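Protease/Reverse transcriptase/ribonuclease H (PDB 7KSF) combines an aspartic protease, a reverse transcriptase and an RNase H, and probably matures viral proteins and copies the RNA genome into DNA. Local coordinates at residues Arg144-His149 and Ala255-Pro260; Gln184-Pro189 and Trp277-Gln282; Glu301-Gln306 and Leu314-Pro319; Gly613-Thr618 and Ala733-Leu738; Pro659-Thr664 and Asp711-His716. The protein carries 1 engineered substitution. All coordinates share one frame; numbering follows the deposited sequence.

Interactions 1 to 3 lie in the polymerase part of the chain, while interactions 4 and 5 belong to the RNase H domain. Interactions 1 and 2 are neighbours, their centres about 10 Å apart, and their segments alternate along the chain. They touch directly, since residues 277-282 exchange probable backbone hydrogen bonds with residues 255-260. Interaction 3 follows in sequence, its centre about 29 Å from that of interaction 1. Across the molecule, interactions 4 and 5 are about 14 Å apart between centres; both reach one five-stranded sheet, and interaction 5 is nested within the loop that interaction 4 closes. Thus the polymerase and RNase H units are each held by their own, mostly long-range, contacts.

Interaction 1. Residues Arg144-His149 and Ala255-Pro260; sequences RKIRPH and AHPITP
An isolated beta bridge pairs His149 with Ile258, where two loops run side by side and the 144-149 loop is laid against the reverse transcriptase core. Two backbone bonds make it: His149 N gives its hydrogen to Pro257 O at 3.0 Å, in the carbonyl plane and on a lone pair, and Thr259 N returns one to His149 O at 2.6 Å. Proline can stand at position 257 because the bridge uses only its carbonyl, and its ring gives an apolar surface for Ile146, with Pro257 CD 4.2 Å from Ile146 CG2.

The imidazoles of His149 and His256 meet obliquely, their planes at 62°. His149 NE2 comes up in the plane of the His256 ring, at its edge, 3.3 Å from His256 CD2. CG of His149 lies beside its own backbone N, anti to the carbonyl carbon (chi1 -62°). At the other end of the contact the bond is weak: Arg144 N is 3.5 Å from Ala255 O, while Arg144 CB packs on the same oxygen.

The helix 287-299 supports both loops. Asp294 forms a salt bridge with Arg144 NH2 and takes a weak hydrogen bond from His256 NE2, so one carboxylate joins the two segments, and its charge would tend to favour a protonated His256. The Phe291 ring meets the His256 imidazole steeply, Leu290 of this helix touches His149, and Leu298 packs on Arg144.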
# COMPACT_ATOMS: atom_id res chain seq x y z
N ARG A 144 19.21 5.30 -17.37
CA ARG A 144 18.57 4.48 -18.40
C ARG A 144 19.15 4.86 -19.75
O ARG A 144 18.88 5.96 -20.26
CB ARG A 144 17.06 4.67 -18.36
CG ARG A 144 16.31 3.79 -19.33
CD ARG A 144 16.39 2.34 -18.94
NE ARG A 144 15.60 1.50 -19.83
CZ ARG A 144 16.02 1.07 -21.01
NH1 ARG A 144 17.23 1.39 -21.44
NH2 ARG A 144 15.23 0.32 -21.77
N LYS A 145 19.93 3.96 -20.35
CA LYS A 145 20.56 4.21 -21.65
C LYS A 145 19.49 4.17 -22.73
O LYS A 145 19.31 3.18 -23.45
CB LYS A 145 21.66 3.19 -21.92
CG LYS A 145 22.84 3.27 -20.96
CD LYS A 145 23.88 2.20 -21.28
CE LYS A 145 25.07 2.29 -20.34
NZ LYS A 145 26.06 1.20 -20.59
N ILE A 146 18.76 5.28 -22.85
CA ILE A 146 17.66 5.40 -23.80
C ILE A 146 17.73 6.77 -24.45
O ILE A 146 18.34 7.70 -23.93
CB ILE A 146 16.29 5.18 -23.12
CG1 ILE A 146 15.20 4.87 -24.16
CG2 ILE A 146 15.90 6.39 -22.29
CD1 ILE A 146 13.81 4.72 -23.56
N ARG A 147 17.11 6.88 -25.62
CA ARG A 147 17.03 8.16 -26.32
C ARG A 147 16.27 9.16 -25.45
O ARG A 147 15.12 8.88 -25.07
CB ARG A 147 16.34 8.00 -27.67
CG ARG A 147 17.14 7.18 -28.67
CD ARG A 147 16.54 7.28 -30.07
NE ARG A 147 17.31 6.53 -31.06
CZ ARG A 147 18.29 7.05 -31.79
NH1 ARG A 147 18.63 8.32 -31.65
NH2 ARG A 147 18.94 6.29 -32.66
N PRO A 148 16.87 10.30 -25.10
CA PRO A 148 16.20 11.24 -24.20
C PRO A 148 14.86 11.72 -24.75
O PRO A 148 14.70 11.90 -25.96
CB PRO A 148 17.20 12.39 -24.08
CG PRO A 148 18.52 11.77 -24.37
CD PRO A 148 18.24 10.72 -25.42
N HIS A 149 13.92 11.93 -23.85
CA HIS A 149 12.56 12.31 -24.23
C HIS A 149 12.47 13.81 -24.50
O HIS A 149 13.18 14.62 -23.90
CB HIS A 149 11.57 11.94 -23.13
CG HIS A 149 11.49 10.46 -22.85
ND1 HIS A 149 10.34 9.73 -23.04
CD2 HIS A 149 12.42 9.59 -22.40
CE1 HIS A 149 10.56 8.47 -22.72
NE2 HIS A 149 11.82 8.36 -22.33
N ALA A 255 14.63 7.95 -13.81
CA ALA A 255 15.67 7.28 -14.59
C ALA A 255 15.66 7.69 -16.06
O ALA A 255 16.70 7.59 -16.72
CB ALA A 255 15.51 5.76 -14.48
N HIS A 256 14.52 8.14 -16.57
CA HIS A 256 14.41 8.54 -17.97
C HIS A 256 14.86 9.98 -18.13
O HIS A 256 14.21 10.88 -17.59
CB HIS A 256 12.98 8.39 -18.46
CG HIS A 256 12.56 6.97 -18.66
ND1 HIS A 256 12.48 6.06 -17.63
CD2 HIS A 256 12.18 6.30 -19.78
CE1 HIS A 256 12.08 4.90 -18.10
NE2 HIS A 256 11.88 5.02 -19.40
N PRO A 257 15.95 10.24 -18.86
CA PRO A 257 16.37 11.63 -19.07
C PRO A 257 15.57 12.31 -20.16
O PRO A 257 15.08 11.68 -21.10
CB PRO A 257 17.84 11.48 -19.47
CG PRO A 257 17.89 10.16 -20.16
CD PRO A 257 16.88 9.28 -19.47
N ILE A 258 15.42 13.62 -20.01
CA ILE A 258 14.74 14.44 -21.00
C ILE A 258 15.77 15.19 -21.82
O ILE A 258 16.94 15.29 -21.45
CB ILE A 258 13.73 15.40 -20.35
CG1 ILE A 258 14.46 16.53 -19.61
CG2 ILE A 258 12.81 14.65 -19.40
CD1 ILE A 258 13.53 17.55 -19.00
N THR A 259 15.34 15.72 -22.96
CA THR A 259 16.25 16.41 -23.87
C THR A 259 16.73 17.72 -23.25
O THR A 259 16.00 18.38 -22.51
CB THR A 259 15.57 16.68 -25.21
OG1 THR A 259 16.49 17.34 -26.08
CG2 THR A 259 14.34 17.55 -25.02
N PRO A 260 18.09 17.93 -23.60
CA PRO A 260 18.63 19.17 -23.02
C PRO A 260 17.80 20.40 -23.34
O PRO A 260 17.83 21.37 -22.58
CB PRO A 260 20.03 19.25 -23.64
CG PRO A 260 20.39 17.82 -23.91
CD PRO A 260 19.11 17.18 -24.35

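Interaction 2. Residues Gln184-Pro189 and Trp277-Gln282; sequences QGVLTP and WTRLPQ
Leu187 and Trp277 form a non-hydrogen-bonded antiparallel pair between edge strand 187-189 and strand 273-277 of a small three-stranded sheet, and their side chains make the tight core of this contact. They lie side by side, pointing the same way, and Leu187 CD2 sits over one indole face in a CH-pi contact, 3.8 Å from the centroid of the five-membered ring of Trp277. The opposite face is closed by Pro281 CB, so the large flat indole is sandwiched between two aliphatic groups. Val186 extends the apolar patch: CG1 is anti to its backbone N (chi1 -171°), and from there it reaches Trp277 CZ3 at 3.8 Å and Arg279 CG at 3.7 Å. The arginine meets Val186 through its CG methylene, while its NH1 bonds to Gly142 O. The leucine is backed by Ile178, Leu181 and Leu182 of helix 171-184. Buried Thr278 tightens this part further by taking two successive carbonyls: its N donates to Val186 O at 2.7 Å, and its hydroxyl OG1 donates to Gly185 O at 2.8 Å, nearly along the C=O axis.

The other side is looser, for Gly185 and Thr188 are partly exposed. Gly185 ends the helix in a Schellman motif, whose positive phi (77°) is easily adopted by glycine. The Thr188 and Thr278 side chains cross at about a right angle, with Thr188 CG2 3.8 Å from Thr278 OG1.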
# COMPACT_ATOMS: atom_id res chain seq x y z
N GLN A 184 23.87 13.38 -8.30
CA GLN A 184 23.64 12.44 -9.38
C GLN A 184 23.35 13.13 -10.71
O GLN A 184 23.21 12.44 -11.73
CB GLN A 184 22.48 11.51 -9.03
CG GLN A 184 22.70 10.73 -7.76
CD GLN A 184 21.51 9.89 -7.40
OE1 GLN A 184 21.37 8.76 -7.87
NE2 GLN A 184 20.63 10.43 -6.57
N GLY A 185 23.24 14.45 -10.72
CA GLY A 185 22.92 15.16 -11.93
C GLY A 185 21.47 15.11 -12.33
O GLY A 185 21.13 15.54 -13.44
N VAL A 186 20.59 14.58 -11.47
CA VAL A 186 19.17 14.59 -11.77
C VAL A 186 18.65 16.02 -11.84
O VAL A 186 17.77 16.33 -12.65
CB VAL A 186 18.41 13.75 -10.72
CG1 VAL A 186 16.96 13.56 -11.14
CG2 VAL A 186 19.09 12.41 -10.54
N LEU A 187 19.19 16.91 -11.00
CA LEU A 187 18.86 18.32 -11.04
C LEU A 187 20.06 19.11 -11.54
O LEU A 187 21.20 18.84 -11.17
CB LEU A 187 18.47 18.83 -9.65
CG LEU A 187 17.14 18.31 -9.11
CD1 LEU A 187 16.90 18.90 -7.74
CD2 LEU A 187 16.01 18.67 -10.06
N THR A 188 19.78 20.10 -12.39
CA THR A 188 20.81 20.98 -12.91
C THR A 188 20.45 22.43 -12.62
O THR A 188 19.30 22.84 -12.81
CB THR A 188 21.00 20.79 -14.42
OG1 THR A 188 21.77 21.89 -14.94
CG2 THR A 188 19.66 20.73 -15.13
N PRO A 189 21.41 23.23 -12.15
CA PRO A 189 21.14 24.65 -11.91
C PRO A 189 21.02 25.40 -13.23
O PRO A 189 21.99 25.49 -14.00
CB PRO A 189 22.35 25.11 -11.09
CG PRO A 189 23.44 24.17 -11.49
CD PRO A 189 22.78 22.85 -11.77
N TRP A 277 15.16 19.91 -14.14
CA TRP A 277 15.19 18.45 -14.10
C TRP A 277 15.91 17.89 -15.32
O TRP A 277 15.58 18.24 -16.46
CB TRP A 277 13.77 17.88 -14.03
CG TRP A 277 13.13 18.02 -12.69
CD1 TRP A 277 12.40 19.07 -12.23
CD2 TRP A 277 13.17 17.06 -11.62
NE1 TRP A 277 11.97 18.83 -10.95
CE2 TRP A 277 12.43 17.61 -10.55
CE3 TRP A 277 13.75 15.80 -11.47
CZ2 TRP A 277 12.26 16.93 -9.34
CZ3 TRP A 277 13.58 15.13 -10.27
CH2 TRP A 277 12.84 15.70 -9.22
N THR A 278 16.89 17.02 -15.07
CA THR A 278 17.51 16.27 -16.15
C THR A 278 16.64 15.09 -16.58
O THR A 278 16.64 14.72 -17.76
CB THR A 278 18.89 15.77 -15.72
OG1 THR A 278 19.72 16.89 -15.38
CG2 THR A 278 19.56 14.97 -16.82
N ARG A 279 15.90 14.51 -15.64
CA ARG A 279 15.08 13.34 -15.89
C ARG A 279 13.61 13.71 -15.81
O ARG A 279 13.24 14.85 -15.52
CB ARG A 279 15.42 12.23 -14.88
CG ARG A 279 16.90 12.16 -14.54
CD ARG A 279 17.72 11.66 -15.71
NE ARG A 279 19.10 11.37 -15.33
CZ ARG A 279 19.49 10.25 -14.72
NH1 ARG A 279 18.60 9.32 -14.44
NH2 ARG A 279 20.77 10.07 -14.41
N LEU A 280 12.75 12.73 -16.07
CA LEU A 280 11.32 12.96 -15.96
C LEU A 280 10.95 13.23 -14.51
O LEU A 280 11.42 12.53 -13.60
CB LEU A 280 10.53 11.75 -16.47
CG LEU A 280 10.60 11.37 -17.95
CD1 LEU A 280 9.89 10.05 -18.16
CD2 LEU A 280 9.99 12.45 -18.83
N PRO A 281 10.13 14.25 -14.24
CA PRO A 281 9.71 14.52 -12.86
C PRO A 281 8.34 13.94 -12.53
O PRO A 281 7.51 13.72 -13.43
CB PRO A 281 9.70 16.05 -12.80
CG PRO A 281 9.55 16.50 -14.26
CD PRO A 281 9.68 15.30 -15.16
N GLN A 282 8.09 13.68 -11.25
CA GLN A 282 6.80 13.16 -10.81
C GLN A 282 5.78 14.29 -10.74
O GLN A 282 6.12 15.43 -10.39
CB GLN A 282 6.94 12.47 -9.46
CG GLN A 282 7.59 13.33 -8.38
CD GLN A 282 7.98 12.52 -7.16
OE1 GLN A 282 7.83 11.30 -7.13
NE2 GLN A 282 8.50 13.20 -6.14

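Interaction 3. Residues Glu301-Gln306 and Leu314-Pro319; sequences EIPNVQ and LSHDDP
The imidazole of His316 meets the 301-306 loop with its rim, where Pro303 CD lies near the ring plane, 4.0 Å from His316 NE2. Ile302 CG2 also comes up at the edge, 4.4 Å from His316 CE1. The proline ring crosses the histidine at about a right angle, a compact, rigid group set against the edge of a flat one. His316 CG stands roughly anti to its carbonyl carbon (chi1 -84°), and the ring meets the loop with NE2 and CE1.

The loop leads into the hairpin of strands 306-308 and 311-316, and Leu314 and His316 lie on its second strand. The turn region carries Tyr-Val-Asp-Asp, the form here of the YXDD motif of reverse transcriptases. From the second strand, Leu314 packs on Ile302, the two aliphatic chains crossing at about a right angle. The methylene of Asn304 lies against the backbone, with CB 3.8 Å from Ser315 O. Ser315 points its hydroxyl elsewhere, to Gln241 N and Tyr243 O, a small polar group satisfied in a buried place. Past the strand, Asp318 is the N-cap of helix 319-336, its OD1 weakly bonded to Lys320 N, and Glu321 and Gln325 of that helix touch His316.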
# COMPACT_ATOMS: atom_id res chain seq x y z
N GLU A 301 8.49 -10.07 -22.70
CA GLU A 301 9.03 -11.42 -22.82
C GLU A 301 8.50 -12.37 -21.75
O GLU A 301 8.23 -13.54 -22.03
CB GLU A 301 10.56 -11.39 -22.78
CG GLU A 301 11.20 -10.60 -23.91
CD GLU A 301 12.71 -10.64 -23.87
OE1 GLU A 301 13.27 -11.26 -22.93
OE2 GLU A 301 13.35 -10.06 -24.77
N ILE A 302 8.33 -11.88 -20.52
CA ILE A 302 7.84 -12.71 -19.43
C ILE A 302 6.43 -13.22 -19.74
O ILE A 302 5.60 -12.48 -20.27
CB ILE A 302 7.82 -11.93 -18.10
CG1 ILE A 302 9.17 -11.28 -17.85
CG2 ILE A 302 7.43 -12.85 -16.96
CD1 ILE A 302 10.33 -12.25 -17.84
N PRO A 303 6.18 -14.54 -19.38
CA PRO A 303 4.82 -15.00 -19.71
C PRO A 303 3.71 -14.25 -18.98
O PRO A 303 2.71 -13.90 -19.60
CB PRO A 303 4.81 -16.47 -19.28
CG PRO A 303 6.24 -16.90 -19.32
CD PRO A 303 6.92 -15.71 -18.73
N ASN A 304 3.87 -14.00 -17.68
CA ASN A 304 2.85 -13.28 -16.93
C ASN A 304 3.43 -12.07 -16.22
O ASN A 304 4.35 -12.19 -15.41
CB ASN A 304 2.19 -14.21 -15.91
CG ASN A 304 1.51 -15.40 -16.56
OD1 ASN A 304 1.67 -15.64 -17.76
ND2 ASN A 304 0.76 -16.15 -15.77
N VAL A 305 2.89 -10.89 -16.53
CA VAL A 305 3.34 -9.65 -15.91
C VAL A 305 2.29 -8.56 -16.02
O VAL A 305 1.40 -8.61 -16.87
CB VAL A 305 4.64 -9.15 -16.55
CG1 VAL A 305 4.43 -8.81 -18.02
CG2 VAL A 305 5.17 -7.94 -15.79
N GLN A 306 2.41 -7.54 -15.17
CA GLN A 306 1.51 -6.41 -15.20
C GLN A 306 2.22 -5.26 -14.51
O GLN A 306 2.67 -5.41 -13.37
CB GLN A 306 0.20 -6.73 -14.48
CG GLN A 306 -0.56 -7.91 -15.08
CD GLN A 306 -0.93 -7.68 -16.53
OE1 GLN A 306 -0.79 -6.57 -17.06
NE2 GLN A 306 -1.42 -8.72 -17.19
N LEU A 314 4.14 -10.21 -10.76
CA LEU A 314 4.58 -11.50 -11.28
C LEU A 314 3.88 -12.59 -10.49
O LEU A 314 3.88 -12.56 -9.26
CB LEU A 314 6.10 -11.66 -11.18
CG LEU A 314 6.63 -12.92 -11.85
CD1 LEU A 314 6.10 -13.02 -13.28
CD2 LEU A 314 8.15 -12.92 -11.85
N SER A 315 3.29 -13.55 -11.21
CA SER A 315 2.54 -14.62 -10.56
C SER A 315 2.73 -15.89 -11.37
O SER A 315 2.25 -15.98 -12.51
CB SER A 315 1.06 -14.26 -10.45
OG SER A 315 0.34 -15.24 -9.72
N HIS A 316 3.41 -16.88 -10.79
CA HIS A 316 3.60 -18.18 -11.41
C HIS A 316 3.20 -19.27 -10.44
O HIS A 316 3.42 -19.15 -9.23
CB HIS A 316 5.05 -18.38 -11.86
CG HIS A 316 5.36 -17.80 -13.21
ND1 HIS A 316 5.46 -16.44 -13.42
CD2 HIS A 316 5.58 -18.39 -14.41
CE1 HIS A 316 5.74 -16.22 -14.70
NE2 HIS A 316 5.81 -17.39 -15.32
N ASP A 317 2.61 -20.34 -10.97
CA ASP A 317 2.13 -21.43 -10.13
C ASP A 317 3.26 -22.36 -9.72
O ASP A 317 3.29 -22.82 -8.57
CB ASP A 317 1.02 -22.20 -10.86
CG ASP A 317 1.43 -22.64 -12.26
OD1 ASP A 317 2.38 -22.04 -12.82
OD2 ASP A 317 0.79 -23.56 -12.81
N ASP A 318 4.17 -22.65 -10.62
CA ASP A 318 5.27 -23.56 -10.31
C ASP A 318 6.26 -22.85 -9.39
O ASP A 318 6.74 -21.76 -9.73
CB ASP A 318 5.95 -24.02 -11.59
CG ASP A 318 6.63 -25.36 -11.44
OD1 ASP A 318 7.24 -25.60 -10.38
OD2 ASP A 318 6.54 -26.18 -12.38
N PRO A 319 6.59 -23.41 -8.22
CA PRO A 319 7.54 -22.73 -7.32
C PRO A 319 8.91 -22.52 -7.94
O PRO A 319 9.53 -21.48 -7.71
CB PRO A 319 7.60 -23.66 -6.10
CG PRO A 319 6.33 -24.43 -6.15
CD PRO A 319 6.01 -24.62 -7.60

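Interaction 4. Residues Gly613-Thr618 and Ala733-Leu738; sequences GIVHAT and ALADKL
This is apolar helix-on-sheet packing, in which Val615 of strand 610-618 fits against Leu734, Ala735 and Leu738 of the C-terminal helix 727-744. The helix and strand segments run in roughly opposed directions, at 142°, with their axes coming within 6.4 Å. One methyl carries most of the contact. Val615 CG2 stands anti to the carbonyl carbon and touches three helix residues: Leu738 CD1 at 3.6 Å, Ala735 CB at 3.8 Å and Leu734 CG at 4.2 Å. Spaced one and three or four positions apart, these residues share one side of the helix, and the short alanine between two leucines lets the valine approach the helix backbone.

Leu738 crosses Val615 at about a right angle. Its CG lies beside the backbone N (chi1 -64°), and the CD1 methyl beyond it also rests on the strand, 3.7 Å from Ile614 O. Farther along, Gly613 CA lies 4.0 Å from Leu738 CB and 3.9 Å from Ala735 O; a CB here would be directed at the helix and would clash with those two atoms, so glycine suits the point where the backbones are nearest. Ala735 also packs on Tyr593 of the neighbouring strand 590-597, while Leu738 reaches Gln628 on the other side.

Gly613 is about 9 Å from the calcium ion, which is bound at Gly596 and Glu642. Asp736 approaches Asp595, and by family these aspartates probably belong to the catalytic acidic cluster of the RNase H fold, whose sheet this helix packs against.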
# COMPACT_ATOMS: atom_id res chain seq x y z
N GLY A 613 -1.90 -20.65 33.10
CA GLY A 613 -0.88 -21.37 32.38
C GLY A 613 -0.84 -21.02 30.91
O GLY A 613 -1.89 -20.88 30.28
N ILE A 614 0.36 -20.86 30.35
CA ILE A 614 0.54 -20.45 28.97
C ILE A 614 1.55 -21.38 28.31
O ILE A 614 2.59 -21.69 28.91
CB ILE A 614 0.99 -18.98 28.85
CG1 ILE A 614 -0.06 -18.03 29.46
CG2 ILE A 614 1.26 -18.60 27.41
CD1 ILE A 614 0.17 -17.70 30.93
N VAL A 615 1.25 -21.82 27.09
CA VAL A 615 2.12 -22.71 26.33
C VAL A 615 2.28 -22.16 24.93
O VAL A 615 1.28 -21.84 24.26
CB VAL A 615 1.56 -24.15 26.28
CG1 VAL A 615 2.43 -25.03 25.40
CG2 VAL A 615 1.44 -24.73 27.68
N HIS A 616 3.52 -22.04 24.47
CA HIS A 616 3.83 -21.63 23.10
C HIS A 616 4.18 -22.88 22.30
O HIS A 616 5.21 -23.52 22.56
CB HIS A 616 4.97 -20.61 23.06
CG HIS A 616 5.16 -19.96 21.73
ND1 HIS A 616 5.51 -18.64 21.59
CD2 HIS A 616 5.04 -20.45 20.47
CE1 HIS A 616 5.60 -18.34 20.31
NE2 HIS A 616 5.32 -19.42 19.61
N ALA A 617 3.34 -23.23 21.33
CA ALA A 617 3.52 -24.42 20.51
C ALA A 617 3.60 -24.04 19.04
O ALA A 617 2.91 -23.13 18.58
CB ALA A 617 2.38 -25.41 20.73
N THR A 618 4.46 -24.75 18.31
CA THR A 618 4.62 -24.56 16.87
C THR A 618 4.36 -25.88 16.17
O THR A 618 4.90 -26.92 16.57
CB THR A 618 6.03 -24.05 16.54
OG1 THR A 618 7.01 -24.99 17.00
CG2 THR A 618 6.28 -22.70 17.19
N ALA A 733 -4.15 -29.77 27.16
CA ALA A 733 -4.01 -30.54 28.40
C ALA A 733 -2.76 -30.12 29.16
O ALA A 733 -2.74 -30.15 30.40
CB ALA A 733 -3.98 -32.03 28.09
N LEU A 734 -1.71 -29.74 28.44
CA LEU A 734 -0.48 -29.29 29.09
C LEU A 734 -0.67 -27.91 29.70
O LEU A 734 -0.14 -27.63 30.79
CB LEU A 734 0.66 -29.28 28.08
CG LEU A 734 2.01 -28.77 28.59
CD1 LEU A 734 2.45 -29.60 29.78
CD2 LEU A 734 3.04 -28.82 27.48
N ALA A 735 -1.40 -27.02 29.03
CA ALA A 735 -1.63 -25.68 29.55
C ALA A 735 -2.47 -25.72 30.82
O ALA A 735 -2.23 -24.96 31.76
CB ALA A 735 -2.29 -24.81 28.50
N ASP A 736 -3.48 -26.60 30.86
CA ASP A 736 -4.27 -26.75 32.08
C ASP A 736 -3.42 -27.29 33.23
O ASP A 736 -3.65 -26.93 34.39
CB ASP A 736 -5.47 -27.67 31.83
CG ASP A 736 -6.61 -27.44 32.81
OD1 ASP A 736 -6.34 -26.97 33.94
OD2 ASP A 736 -7.77 -27.72 32.46
N LYS A 737 -2.45 -28.14 32.92
CA LYS A 737 -1.53 -28.62 33.94
C LYS A 737 -0.73 -27.46 34.53
O LYS A 737 -0.57 -27.35 35.75
CB LYS A 737 -0.59 -29.68 33.36
CG LYS A 737 0.47 -30.17 34.33
CD LYS A 737 1.38 -31.20 33.69
CE LYS A 737 2.41 -31.72 34.68
NZ LYS A 737 3.30 -32.76 34.08
N LEU A 738 -0.22 -26.57 33.67
CA LEU A 738 0.55 -25.43 34.15
C LEU A 738 -0.31 -24.47 34.95
O LEU A 738 0.12 -23.96 35.99
CB LEU A 738 1.22 -24.71 32.98
CG LEU A 738 2.25 -25.53 32.21
CD1 LEU A 738 2.80 -24.71 31.06
CD2 LEU A 738 3.37 -26.00 33.12

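Interaction 5. Residues Pro659-Thr664 and Asp711-His716; sequences PVLVIT and DITIQH
Leu661 packs against Thr713 and Gln715 on one face of two neighbouring parallel strands, crossing the first obliquely. Its CB lies 3.7 Å from Thr713 OG1. CG, anti to the backbone N (chi1 172°), stays near that hydroxyl, and the chain then forks. The CD1 branch rests against Thr713 and reaches Gln715 CG at 3.7 Å. The other branch, CD2, goes to the end of the glutamine and lies 3.8 Å from Gln715 CD, the two side chains crossing at about a right angle. Leucine suits this place because CD1 can lie against both neighbours while CD2 adds contact with the glutamine's end; the extended glutamine offers its aliphatic part and lies with its amide across the leucine.

Between the backbones, the bonds step from one strand to the other as in any parallel pair. Thr713 N donates to Val660 O at 3.2 Å, Val662 N to Thr713 O at 2.9 Å and Gln715 N to Val662 O at 3.2 Å; a weak bond from Val660 N to Asp711 O precedes them. The strand segments are twisted by 30°. On the other face, branched residues lie side by side, pointing the same way: Val660 CG2 meets Ile712 CG1 at 3.7 Å, and Val662 CG2 meets Ile712 CG2.

That second face is covered by helices. Ala649 and Val646 of helix 638-654 pack on Val662, while helix 667-683, part of the crossover between the two strands, touches Ile714 and His716. Strand 660-664 also pairs with the central strand 590-597, leaving 712-716 at the edge of the RNase H sheet.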
# COMPACT_ATOMS: atom_id res chain seq x y z
N PRO A 659 0.98 -15.22 11.57
CA PRO A 659 -0.32 -15.74 12.02
C PRO A 659 -0.17 -16.60 13.26
O PRO A 659 0.60 -17.57 13.28
CB PRO A 659 -0.81 -16.56 10.82
CG PRO A 659 0.45 -16.99 10.14
CD PRO A 659 1.42 -15.85 10.32
N VAL A 660 -0.92 -16.26 14.31
CA VAL A 660 -0.90 -16.99 15.57
C VAL A 660 -2.33 -17.28 16.00
O VAL A 660 -3.29 -16.68 15.50
CB VAL A 660 -0.14 -16.22 16.68
CG1 VAL A 660 1.34 -16.17 16.37
CG2 VAL A 660 -0.71 -14.82 16.82
N LEU A 661 -2.46 -18.21 16.94
CA LEU A 661 -3.76 -18.65 17.42
C LEU A 661 -3.69 -18.91 18.92
O LEU A 661 -2.84 -19.67 19.38
CB LEU A 661 -4.21 -19.92 16.68
CG LEU A 661 -5.48 -20.62 17.19
CD1 LEU A 661 -6.67 -19.68 17.14
CD2 LEU A 661 -5.75 -21.87 16.37
N VAL A 662 -4.58 -18.26 19.67
CA VAL A 662 -4.66 -18.43 21.11
C VAL A 662 -5.91 -19.23 21.44
O VAL A 662 -6.95 -19.09 20.78
CB VAL A 662 -4.67 -17.07 21.84
CG1 VAL A 662 -4.52 -17.26 23.35
CG2 VAL A 662 -3.57 -16.17 21.31
N ILE A 663 -5.81 -20.09 22.45
CA ILE A 663 -6.87 -21.03 22.80
C ILE A 663 -7.18 -20.89 24.29
O ILE A 663 -6.27 -20.91 25.12
CB ILE A 663 -6.48 -22.48 22.47
CG1 ILE A 663 -6.24 -22.64 20.96
CG2 ILE A 663 -7.54 -23.45 22.95
CD1 ILE A 663 -4.81 -22.41 20.52
N THR A 664 -8.46 -20.76 24.61
CA THR A 664 -8.91 -20.63 25.99
C THR A 664 -9.80 -21.81 26.36
O THR A 664 -10.69 -22.20 25.60
CB THR A 664 -9.69 -19.33 26.20
OG1 THR A 664 -9.04 -18.26 25.51
CG2 THR A 664 -9.76 -19.00 27.68
N ASP A 711 -3.50 -10.09 13.63
CA ASP A 711 -3.19 -11.40 13.07
C ASP A 711 -3.46 -12.51 14.08
O ASP A 711 -3.18 -13.68 13.82
CB ASP A 711 -1.73 -11.44 12.61
CG ASP A 711 -1.49 -12.43 11.49
OD1 ASP A 711 -2.36 -13.29 11.25
OD2 ASP A 711 -0.42 -12.35 10.85
N ILE A 712 -4.02 -12.14 15.23
CA ILE A 712 -4.27 -13.06 16.33
C ILE A 712 -5.71 -13.53 16.25
O ILE A 712 -6.64 -12.73 16.32
CB ILE A 712 -3.98 -12.38 17.68
CG1 ILE A 712 -2.59 -11.75 17.68
CG2 ILE A 712 -4.12 -13.39 18.81
CD1 ILE A 712 -2.27 -10.97 18.94
N THR A 713 -5.89 -14.84 16.10
CA THR A 713 -7.19 -15.48 16.12
C THR A 713 -7.38 -16.21 17.44
O THR A 713 -6.41 -16.59 18.11
CB THR A 713 -7.36 -16.45 14.95
OG1 THR A 713 -6.25 -17.36 14.93
CG2 THR A 713 -7.41 -15.70 13.63
N ILE A 714 -8.64 -16.40 17.82
CA ILE A 714 -9.00 -16.97 19.11
C ILE A 714 -10.06 -18.04 18.90
O ILE A 714 -11.13 -17.76 18.35
CB ILE A 714 -9.50 -15.90 20.09
CG1 ILE A 714 -8.35 -14.97 20.50
CG2 ILE A 714 -10.14 -16.54 21.31
CD1 ILE A 714 -8.75 -13.89 21.48
N GLN A 715 -9.76 -19.26 19.34
CA GLN A 715 -10.68 -20.39 19.31
C GLN A 715 -11.15 -20.72 20.72
O GLN A 715 -10.91 -19.97 21.68
CB GLN A 715 -10.01 -21.60 18.65
CG GLN A 715 -9.89 -21.53 17.15
CD GLN A 715 -9.38 -22.83 16.55
OE1 GLN A 715 -9.14 -23.80 17.27
NE2 GLN A 715 -9.21 -22.85 15.23
N HIS A 716 -11.83 -21.86 20.85
CA HIS A 716 -12.32 -22.33 22.14
C HIS A 716 -12.59 -23.82 22.03
O HIS A 716 -13.25 -24.27 21.09
CB HIS A 716 -13.60 -21.59 22.55
CG HIS A 716 -14.55 -21.35 21.42
ND1 HIS A 716 -14.56 -20.18 20.69
CD2 HIS A 716 -15.53 -22.12 20.90
CE1 HIS A 716 -15.50 -20.24 19.77
NE2 HIS A 716 -16.10 -21.41 19.87